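Local coordinates for protein hydrolase (Burkholderia cenocepacia, PDB 4QKU) that probably catalyses the hydrolysis of fumarylacetoacetate to fumarate and acetoacetate, the last step of phenylalanine and tyrosine breakdown, as a metal-dependent enzyme of the FAH family, at residues D62-L67 and V131-A136; L219-E224 and T405-G410; N255-R260 and A279-P284. All coordinates share one frame; numbering follows the deposited sequence.

Interaction 1: residues D62-L67 and V131-A136; sequences DQIVDL and VAQRDA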
loop_
_atom_site.group_PDB
_atom_site.type_symbol
_atom_site.label_atom_id
_atom_site.label_comp_id
_atom_site.label_asym_id
_atom_site.label_seq_id
_atom_site.Cartn_x
_atom_site.Cartn_y
_atom_site.Cartn_z
ATOM N N ASP B 62 -20.204 7.769 27.338
ATOM C CA ASP B 62 -18.804 7.767 27.767
ATOM C C ASP B 62 -18.304 6.337 27.980
ATOM O O ASP B 62 -17.276 6.133 28.607
ATOM C CB ASP B 62 -18.625 8.626 29.045
ATOM C CG ASP B 62 -19.300 8.025 30.287
ATOM O OD1 ASP B 62 -19.875 6.914 30.225
ATOM O OD2 ASP B 62 -19.250 8.666 31.364
ATOM N N GLN B 63 -19.066 5.363 27.482
ATOM C CA GLN B 63 -18.798 3.945 27.665
ATOM C C GLN B 63 -18.425 3.288 26.341
ATOM O O GLN B 63 -18.560 3.893 25.277
ATOM C CB GLN B 63 -20.069 3.240 28.162
ATOM C CG GLN B 63 -20.600 3.703 29.489
ATOM C CD GLN B 63 -19.654 3.340 30.613
ATOM O OE1 GLN B 63 -19.386 2.164 30.865
ATOM N NE2 GLN B 63 -19.152 4.358 31.316
ATOM N N ILE B 64 -17.997 2.027 26.436
ATOM C CA ILE B 64 -17.810 1.152 25.296
ATOM C C ILE B 64 -18.519 -0.173 25.538
ATOM O O ILE B 64 -18.396 -0.787 26.582
ATOM C CB ILE B 64 -16.333 0.850 25.023
ATOM C CG1 ILE B 64 -15.581 2.157 24.747
ATOM C CG2 ILE B 64 -16.169 -0.108 23.833
ATOM C CD1 ILE B 64 -14.068 2.017 24.708
ATOM N N VAL B 65 -19.253 -0.601 24.521
ATOM C CA VAL B 65 -19.866 -1.902 24.493
ATOM C C VAL B 65 -18.830 -2.962 24.041
ATOM O O VAL B 65 -18.308 -2.930 22.930
ATOM C CB VAL B 65 -21.076 -1.907 23.552
ATOM C CG1 VAL B 65 -21.806 -3.233 23.637
ATOM C CG2 VAL B 65 -22.026 -0.782 23.942
ATOM N N ASP B 66 -18.599 -3.917 24.925
ATOM C CA ASP B 66 -17.731 -5.030 24.655
ATOM C C ASP B 66 -18.549 -6.041 23.871
ATOM O O ASP B 66 -19.259 -6.837 24.454
ATOM C CB ASP B 66 -17.241 -5.627 25.984
ATOM C CG ASP B 66 -16.131 -6.652 25.805
ATOM O OD1 ASP B 66 -16.176 -7.458 24.848
ATOM O OD2 ASP B 66 -15.217 -6.689 26.663
ATOM N N LEU B 67 -18.397 -6.033 22.552
ATOM C CA LEU B 67 -19.163 -6.935 21.690
ATOM C C LEU B 67 -18.981 -8.444 21.991
ATOM O O LEU B 67 -19.954 -9.178 21.981
ATOM C CB LEU B 67 -18.870 -6.664 20.205
ATOM C CG LEU B 67 -19.240 -5.279 19.680
ATOM C CD1 LEU B 67 -19.027 -5.198 18.171
ATOM C CD2 LEU B 67 -20.688 -4.941 20.030
ATOM N N VAL B 131 -17.422 -0.893 29.384
ATOM C CA VAL B 131 -16.135 -0.433 29.833
ATOM C C VAL B 131 -16.082 1.063 29.593
ATOM O O VAL B 131 -16.387 1.523 28.502
ATOM C CB VAL B 131 -15.024 -1.130 29.041
ATOM C CG1 VAL B 131 -13.671 -0.512 29.353
ATOM C CG2 VAL B 131 -15.019 -2.626 29.348
ATOM N N ALA B 132 -15.697 1.821 30.608
ATOM C CA ALA B 132 -15.609 3.268 30.459
ATOM C C ALA B 132 -14.480 3.594 29.477
ATOM O O ALA B 132 -13.418 2.956 29.513
ATOM C CB ALA B 132 -15.386 3.953 31.809
ATOM N N GLN B 133 -14.732 4.556 28.596
ATOM C CA GLN B 133 -13.725 5.008 27.642
ATOM C C GLN B 133 -12.486 5.474 28.374
ATOM O O GLN B 133 -11.378 5.227 27.926
ATOM C CB GLN B 133 -14.293 6.105 26.746
ATOM C CG GLN B 133 -15.297 5.564 25.732
ATOM C CD GLN B 133 -16.008 6.656 24.937
ATOM O OE1 GLN B 133 -15.382 7.632 24.511
ATOM N NE2 GLN B 133 -17.303 6.493 24.717
ATOM N N ARG B 134 -12.694 6.117 29.525
ATOM C CA ARG B 134 -11.631 6.569 30.426
ATOM C C ARG B 134 -10.675 5.425 30.839
ATOM O O ARG B 134 -9.510 5.673 31.067
ATOM C CB ARG B 134 -12.247 7.285 31.648
ATOM N N ASP B 135 -11.156 4.183 30.920
ATOM C CA ASP B 135 -10.300 3.031 31.280
ATOM C C ASP B 135 -9.900 2.134 30.105
ATOM O O ASP B 135 -9.549 0.976 30.299
ATOM C CB ASP B 135 -11.019 2.124 32.272
ATOM C CG ASP B 135 -11.543 2.857 33.459
ATOM O OD1 ASP B 135 -10.882 3.802 33.935
ATOM O OD2 ASP B 135 -12.624 2.457 33.935
ATOM N N ALA B 136 -9.990 2.633 28.889
ATOM C CA ALA B 136 -9.743 1.799 27.731
ATOM C C ALA B 136 -8.664 2.434 26.905
ATOM O O ALA B 136 -8.409 3.639 27.015
ATOM C CB ALA B 136 -11.013 1.639 26.899
HETATM O O HOH W 1 -15.093 7.285 30.031
#

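Interaction 2: residues L219-E224 and T405-G410; sequences LDIELE and TFIEDG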
loop_
_atom_site.group_PDB
_atom_site.type_symbol
_atom_site.label_atom_id
_atom_site.label_comp_id
_atom_site.label_asym_id
_atom_site.label_seq_id
_atom_site.Cartn_x
_atom_site.Cartn_y
_atom_site.Cartn_z
ATOM N N LEU B 219 6.726 21.206 8.861
ATOM C CA LEU B 219 5.835 20.135 9.228
ATOM C C LEU B 219 4.388 20.679 9.311
ATOM O O LEU B 219 4.141 21.785 9.812
ATOM C CB LEU B 219 6.277 19.550 10.564
ATOM C CG LEU B 219 5.507 18.339 11.053
ATOM C CD1 LEU B 219 5.573 17.194 10.077
ATOM C CD2 LEU B 219 6.050 17.901 12.391
ATOM N N ASP B 220 3.452 19.899 8.785
ATOM C CA ASP B 220 2.117 20.373 8.528
ATOM C C ASP B 220 1.117 19.249 8.750
ATOM O O ASP B 220 1.472 18.073 8.802
ATOM C CB ASP B 220 2.020 20.915 7.089
ATOM C CG ASP B 220 0.785 21.815 6.856
ATOM O OD1 ASP B 220 0.010 22.071 7.799
ATOM O OD2 ASP B 220 0.597 22.281 5.705
ATOM N N ILE B 221 -0.134 19.648 8.936
ATOM C CA ILE B 221 -1.258 18.725 8.971
ATOM C C ILE B 221 -1.941 18.747 7.649
ATOM O O ILE B 221 -1.668 19.606 6.808
ATOM C CB ILE B 221 -2.279 19.101 10.058
ATOM C CG1 ILE B 221 -2.731 20.569 9.949
ATOM C CG2 ILE B 221 -1.672 18.878 11.420
ATOM C CD1 ILE B 221 -4.163 20.695 9.544
ATOM N N GLU B 222 -2.810 17.766 7.444
ATOM C CA GLU B 222 -3.764 17.811 6.330
ATOM C C GLU B 222 -5.087 17.262 6.815
ATOM O O GLU B 222 -5.213 16.060 7.065
ATOM C CB GLU B 222 -3.246 17.007 5.146
ATOM C CG GLU B 222 -2.156 17.708 4.335
ATOM C CD GLU B 222 -2.094 17.228 2.897
ATOM O OE1 GLU B 222 -1.929 18.100 2.010
ATOM O OE2 GLU B 222 -2.227 15.995 2.656
ATOM N N LEU B 223 -6.050 18.167 7.002
ATOM C CA LEU B 223 -7.415 17.786 7.369
ATOM C C LEU B 223 -8.137 17.004 6.246
ATOM O O LEU B 223 -8.319 17.506 5.152
ATOM C CB LEU B 223 -8.244 19.019 7.729
ATOM C CG LEU B 223 -9.757 18.826 7.897
ATOM C CD1 LEU B 223 -10.097 17.870 9.031
ATOM C CD2 LEU B 223 -10.378 20.187 8.142
ATOM N N GLU B 224 -8.524 15.776 6.556
ATOM C CA GLU B 224 -9.166 14.891 5.613
ATOM C C GLU B 224 -10.093 13.974 6.364
ATOM O O GLU B 224 -10.036 13.889 7.600
ATOM C CB GLU B 224 -8.137 13.973 4.876
ATOM C CG GLU B 224 -6.905 14.650 4.290
ATOM C CD GLU B 224 -6.133 13.749 3.342
ATOM O OE1 GLU B 224 -6.723 12.776 2.809
ATOM O OE2 GLU B 224 -4.935 14.034 3.080
ATOM N N THR B 405 3.777 29.440 12.084
ATOM C CA THR B 405 3.672 29.148 10.652
ATOM C C THR B 405 3.446 27.639 10.516
ATOM O O THR B 405 2.324 27.209 10.321
ATOM C CB THR B 405 4.916 29.591 9.856
ATOM O OG1 THR B 405 6.088 29.068 10.482
ATOM C CG2 THR B 405 5.007 31.107 9.823
ATOM N N PHE B 406 4.498 26.844 10.643
ATOM C CA PHE B 406 4.339 25.393 10.635
ATOM C C PHE B 406 4.435 24.814 12.035
ATOM O O PHE B 406 4.733 25.535 12.981
ATOM C CB PHE B 406 5.331 24.767 9.660
ATOM C CG PHE B 406 5.018 25.087 8.240
ATOM C CD1 PHE B 406 4.095 24.336 7.536
ATOM C CD2 PHE B 406 5.615 26.178 7.623
ATOM C CE1 PHE B 406 3.777 24.639 6.230
ATOM C CE2 PHE B 406 5.301 26.492 6.315
ATOM C CZ PHE B 406 4.378 25.721 5.616
ATOM N N ILE B 407 4.192 23.516 12.174
ATOM C CA ILE B 407 4.108 22.896 13.493
ATOM C C ILE B 407 5.474 22.824 14.177
ATOM O O ILE B 407 6.503 22.512 13.551
ATOM C CB ILE B 407 3.543 21.469 13.418
ATOM C CG1 ILE B 407 2.168 21.456 12.756
ATOM C CG2 ILE B 407 3.393 20.867 14.788
ATOM C CD1 ILE B 407 1.838 20.094 12.171
ATOM N N GLU B 408 5.449 23.069 15.484
ATOM C CA GLU B 408 6.629 23.066 16.303
ATOM C C GLU B 408 6.616 21.877 17.269
ATOM O O GLU B 408 5.554 21.401 17.697
ATOM C CB GLU B 408 6.711 24.394 17.039
ATOM C CG GLU B 408 7.060 25.526 16.086
ATOM C CD GLU B 408 7.153 26.887 16.757
ATOM O OE1 GLU B 408 7.319 26.949 17.990
ATOM O OE2 GLU B 408 7.095 27.912 16.042
ATOM N N ASP B 409 7.817 21.443 17.637
ATOM C CA ASP B 409 8.000 20.333 18.536
ATOM C C ASP B 409 7.153 20.548 19.794
ATOM O O ASP B 409 7.096 21.654 20.351
ATOM C CB ASP B 409 9.502 20.160 18.894
ATOM C CG ASP B 409 10.348 19.626 17.717
ATOM O OD1 ASP B 409 9.791 19.352 16.616
ATOM O OD2 ASP B 409 11.585 19.482 17.891
ATOM N N GLY B 410 6.466 19.493 20.235
ATOM C CA GLY B 410 5.595 19.605 21.396
ATOM C C GLY B 410 4.153 19.956 21.050
ATOM O O GLY B 410 3.259 19.626 21.823
HETATM O O HOH W 2 7.627 22.645 11.167
#

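Interaction 3: residues N255-R260 and A279-P284; sequences NDWSAR and ATTISP. With NA (sodium ion), chain H; SO4 (sulfate ion), chain J.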
loop_
_atom_site.group_PDB
_atom_site.type_symbol
_atom_site.label_atom_id
_atom_site.label_comp_id
_atom_site.label_asym_id
_atom_site.label_seq_id
_atom_site.Cartn_x
_atom_site.Cartn_y
_atom_site.Cartn_z
ATOM N N ASN B 255 -5.547 12.609 9.430
ATOM C CA ASN B 255 -4.553 13.626 9.388
ATOM C C ASN B 255 -3.403 13.088 8.584
ATOM O O ASN B 255 -2.668 12.217 9.039
ATOM C CB ASN B 255 -4.088 14.003 10.792
ATOM C CG ASN B 255 -3.166 15.212 10.787
ATOM O OD1 ASN B 255 -2.729 15.682 9.724
ATOM N ND2 ASN B 255 -2.866 15.726 11.975
ATOM N N ASP B 256 -3.250 13.620 7.375
ATOM C CA ASP B 256 -2.174 13.191 6.511
ATOM C C ASP B 256 -0.994 14.098 6.732
ATOM O O ASP B 256 -0.737 15.007 5.932
ATOM C CB ASP B 256 -2.556 13.189 5.043
ATOM C CG ASP B 256 -1.417 12.669 4.155
ATOM O OD1 ASP B 256 -0.526 11.958 4.678
ATOM O OD2 ASP B 256 -1.381 12.995 2.957
ATOM N N TRP B 257 -0.272 13.838 7.815
ATOM C CA TRP B 257 0.879 14.649 8.156
ATOM C C TRP B 257 1.793 14.764 6.965
ATOM O O TRP B 257 2.079 13.758 6.307
ATOM C CB TRP B 257 1.664 14.028 9.298
ATOM C CG TRP B 257 0.888 13.701 10.548
ATOM C CD1 TRP B 257 0.356 12.477 10.897
ATOM C CD2 TRP B 257 0.591 14.581 11.610
ATOM N NE1 TRP B 257 -0.250 12.568 12.104
ATOM C CE2 TRP B 257 -0.101 13.842 12.580
ATOM C CE3 TRP B 257 0.882 15.924 11.865
ATOM C CZ2 TRP B 257 -0.521 14.402 13.769
ATOM C CZ3 TRP B 257 0.477 16.476 13.059
ATOM C CH2 TRP B 257 -0.232 15.719 13.991
ATOM N N SER B 258 2.263 15.978 6.703
ATOM C CA SER B 258 3.060 16.283 5.515
ATOM C C SER B 258 4.289 17.122 5.862
ATOM O O SER B 258 4.183 18.081 6.630
ATOM C CB SER B 258 2.203 17.069 4.552
ATOM O OG SER B 258 1.009 16.374 4.245
ATOM N N ALA B 259 5.454 16.756 5.336
ATOM C CA ALA B 259 6.642 17.587 5.469
ATOM C C ALA B 259 6.845 18.380 4.185
ATOM O O ALA B 259 7.323 17.834 3.194
ATOM C CB ALA B 259 7.853 16.728 5.761
ATOM N N ARG B 260 6.491 19.660 4.200
ATOM C CA ARG B 260 6.375 20.431 2.953
ATOM C C ARG B 260 7.684 20.727 2.280
ATOM O O ARG B 260 7.735 20.784 1.044
ATOM C CB ARG B 260 5.668 21.761 3.172
ATOM C CG ARG B 260 4.328 21.650 3.862
ATOM C CD ARG B 260 3.421 20.721 3.120
ATOM N NE ARG B 260 2.015 20.869 3.476
ATOM C CZ ARG B 260 1.046 20.202 2.865
ATOM N NH1 ARG B 260 1.355 19.353 1.908
ATOM N NH2 ARG B 260 -0.224 20.374 3.207
ATOM N N ALA B 279 4.136 9.317 8.703
ATOM C CA ALA B 279 3.000 9.105 9.574
ATOM C C ALA B 279 1.694 9.663 8.992
ATOM O O ALA B 279 1.655 10.693 8.330
ATOM C CB ALA B 279 3.256 9.713 10.950
ATOM N N THR B 280 0.627 8.937 9.255
ATOM C CA THR B 280 -0.701 9.342 8.903
ATOM C C THR B 280 -1.530 8.832 10.073
ATOM O O THR B 280 -1.344 7.692 10.506
ATOM C CB THR B 280 -1.153 8.693 7.586
ATOM O OG1 THR B 280 -0.276 9.113 6.535
ATOM C CG2 THR B 280 -2.575 9.105 7.233
ATOM N N THR B 281 -2.399 9.685 10.593
ATOM C CA THR B 281 -3.158 9.379 11.780
ATOM C C THR B 281 -4.646 9.358 11.433
ATOM O O THR B 281 -5.136 10.223 10.701
ATOM C CB THR B 281 -2.920 10.427 12.899
ATOM O OG1 THR B 281 -1.561 10.368 13.351
ATOM C CG2 THR B 281 -3.854 10.201 14.107
ATOM N N ILE B 282 -5.354 8.353 11.965
ATOM C CA ILE B 282 -6.778 8.282 11.791
ATOM C C ILE B 282 -7.421 8.171 13.156
ATOM O O ILE B 282 -6.785 7.663 14.093
ATOM C CB ILE B 282 -7.220 7.113 10.864
ATOM C CG1 ILE B 282 -6.839 5.744 11.416
ATOM C CG2 ILE B 282 -6.685 7.287 9.457
ATOM C CD1 ILE B 282 -7.767 4.643 10.951
ATOM N N SER B 283 -8.658 8.656 13.279
ATOM C CA SER B 283 -9.422 8.526 14.505
ATOM C C SER B 283 -9.819 7.069 14.701
ATOM O O SER B 283 -9.863 6.301 13.744
ATOM C CB SER B 283 -10.698 9.386 14.428
ATOM O OG SER B 283 -11.476 9.086 13.273
ATOM N N PRO B 284 -10.072 6.663 15.950
ATOM C CA PRO B 284 -10.235 5.232 16.213
ATOM C C PRO B 284 -11.588 4.668 15.887
ATOM O O PRO B 284 -11.678 3.487 15.577
ATOM C CB PRO B 284 -9.960 5.116 17.706
ATOM C CG PRO B 284 -10.269 6.442 18.244
ATOM C CD PRO B 284 -9.887 7.419 17.193
HETATM NA NA NA H . 1.234 11.462 6.212
HETATM S S SO4 J . -0.931 18.338 -1.135
HETATM O O1 SO4 J . -0.969 17.367 -2.251
HETATM O O2 SO4 J . -2.271 18.408 -0.524
HETATM O O3 SO4 J . 0.040 17.932 -0.091
HETATM O O4 SO4 J . -0.518 19.644 -1.699
#

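Interaction 1: residues D62-L67 and V131-A136
Gln133 sets its CG beside its own backbone N (chi1 -72°) and then runs extended (chi2 173°), which carries its amide back along the end of strand 63-66 to Gln63. There Gln133 NE2 donates to Gln63 O at 2.9 Å, with the acceptor close to the amide plane but the donor standing above the plane of the carbonyl. The backbone of Gln133 reinforces this grip, its N giving a nearly straight bond (170°) to Asp62 O. Next along the strands, Ile64 and Val131 form an antiparallel hydrogen-bonded pair, with Ile64 N to Val131 O at 2.7 Å and Val131 N to Ile64 O at 3.0 Å. Ile64 crosses the Gln133 chain at about a right angle, its CG1 lying 3.6 Å from Gln133 CG, and its CD1 reaches Ala136 CB at 3.8 Å. Gln63 NE2 packs near Ala132 CB and donates to Asp62 OD1 at 2.9 Å. Strand 130-132 is an outermost strand, within this chain, of the five-stranded antiparallel sheet. Asp62 O takes bonds from Gln133 N and a water, and Gln63 O one from the Gln133 amide, so these carbonyls are satisfied where the partner strand turns into the 3-10 segment.

Interaction 2: residues L219-E224 and T405-G410
The start of strand 219-229, which farther along carries two glutamates predicted to bind calcium, is met here by the loop between strands 403-404 and 412-421, with Phe406 and Ile407 touching Leu219, Asp220 and Ile221. One backbone hydrogen bond joins the segments directly: Ile407 N donates to Leu219 O at 2.9 Å, nearly straight at 170°. A water makes a second link, accepting from Leu219 N at 2.9 Å and donating to Ile407 O at 2.6 Å, so both backbone polar groups of Leu219 are tied to Ile407. The same Leu219 O lies 3.2 Å from Phe406 CB and near the plane of the ring, at its edge.

With CG1 anti to its carbonyl carbon (chi1 -57°), Ile407 runs CG1 alongside Leu219 O and ends with CD1 against the backbone of Asp220, 3.6 Å from Asp220 C. Ile407 CD1 also meets Ile221 CG2 at 3.8 Å, the two isoleucines crossing at about a right angle, while Leu219 CG stands 4.2 Å from Ile407 CD1. Leu413 and Ile435 also pack against Ile407, which places this aliphatic cluster between the sheet containing strand 219-229 and the sheet of strands 412-421 and 424-436 in the FAH C-terminal domain.

Phe406 meets Asp220 edge-on: Asp220 OD2 lies near the ring plane at its edge, Phe406 CE1 4.0 Å away, and the carboxylate plane stands 81° to the ring. The carboxylate has stronger partners, the backbone N atoms of Leu385 and Leu386 and a salt bridge to Arg260. Within its own segment, OD1 receives a weak, bent bond from Ile221 N. The neighbouring Glu222 is salt-bridged to Lys276 and Arg260.

Interaction 3: residues N255-R260 and A279-P284
Trp257 presents the pyrrole edge of its indole to Thr281 and Ala279. Its NE1 donates to Thr281 OG1 at 2.8 Å, almost straight (176°) and with the acceptor in the ring plane, which fixes the rotation of the indole. Ala279 O also lies in that plane, 3.4 Å from Trp257 CD1, and Ala279 CB is 4.0 Å from the same carbon. One ring face carries Asn255 ND2, set toward the rim; OD1 of that amide accepts from Glu222 N. Asn255 and Thr281 form an antiparallel hydrogen-bonded pair, with Asn255 N to Thr281 O at 2.7 Å and Thr281 N to Asn255 O at 3.0 Å.

Asp256 and Thr280 converge on the sodium ion. Asp256 has CG anti to its backbone N (chi1 -177°), bringing OD1 to 2.4 Å from the metal, while Thr280 OG1 is a longer ligand at 2.8 Å. Asp256 is the centre of an inverse gamma turn, and both its OD1 and the next carbonyl, Trp257 O, bind the ion. Ala279 O and Lys276 O complete the set. Asp256 and Thr280 are also predicted magnesium ligands, consistent with sodium occupying the magnesium position.

Arg260, opening helix 260-266, holds through NH1 a sulfate probably from the crystallisation liquor. The segments belong to neighbouring strands 248-259 and 280-288, with strand 219-229 flanking the first on its other side and helix 274-277 leading into Ala279.

From the N terminus, interaction 1 comes first: residues 62-67 meet 131-136 and close a largely helical loop within the N-terminal region, before either other contact begins. Interaction 2 then closes a long loop from strand 219-229 to residues 405-410, and interaction 3 is nested inside it, joining strands 248-259 and 280-288 across a short helical connection. Interactions 2 and 3 have centres about 9 Å apart and touch directly, through the neighbouring strands 219-229 and 248-259 of one mixed sheet. Interaction 1 stays apart, with its nearest atoms about 8 Å from interaction 3 and about 19 Å from interaction 2.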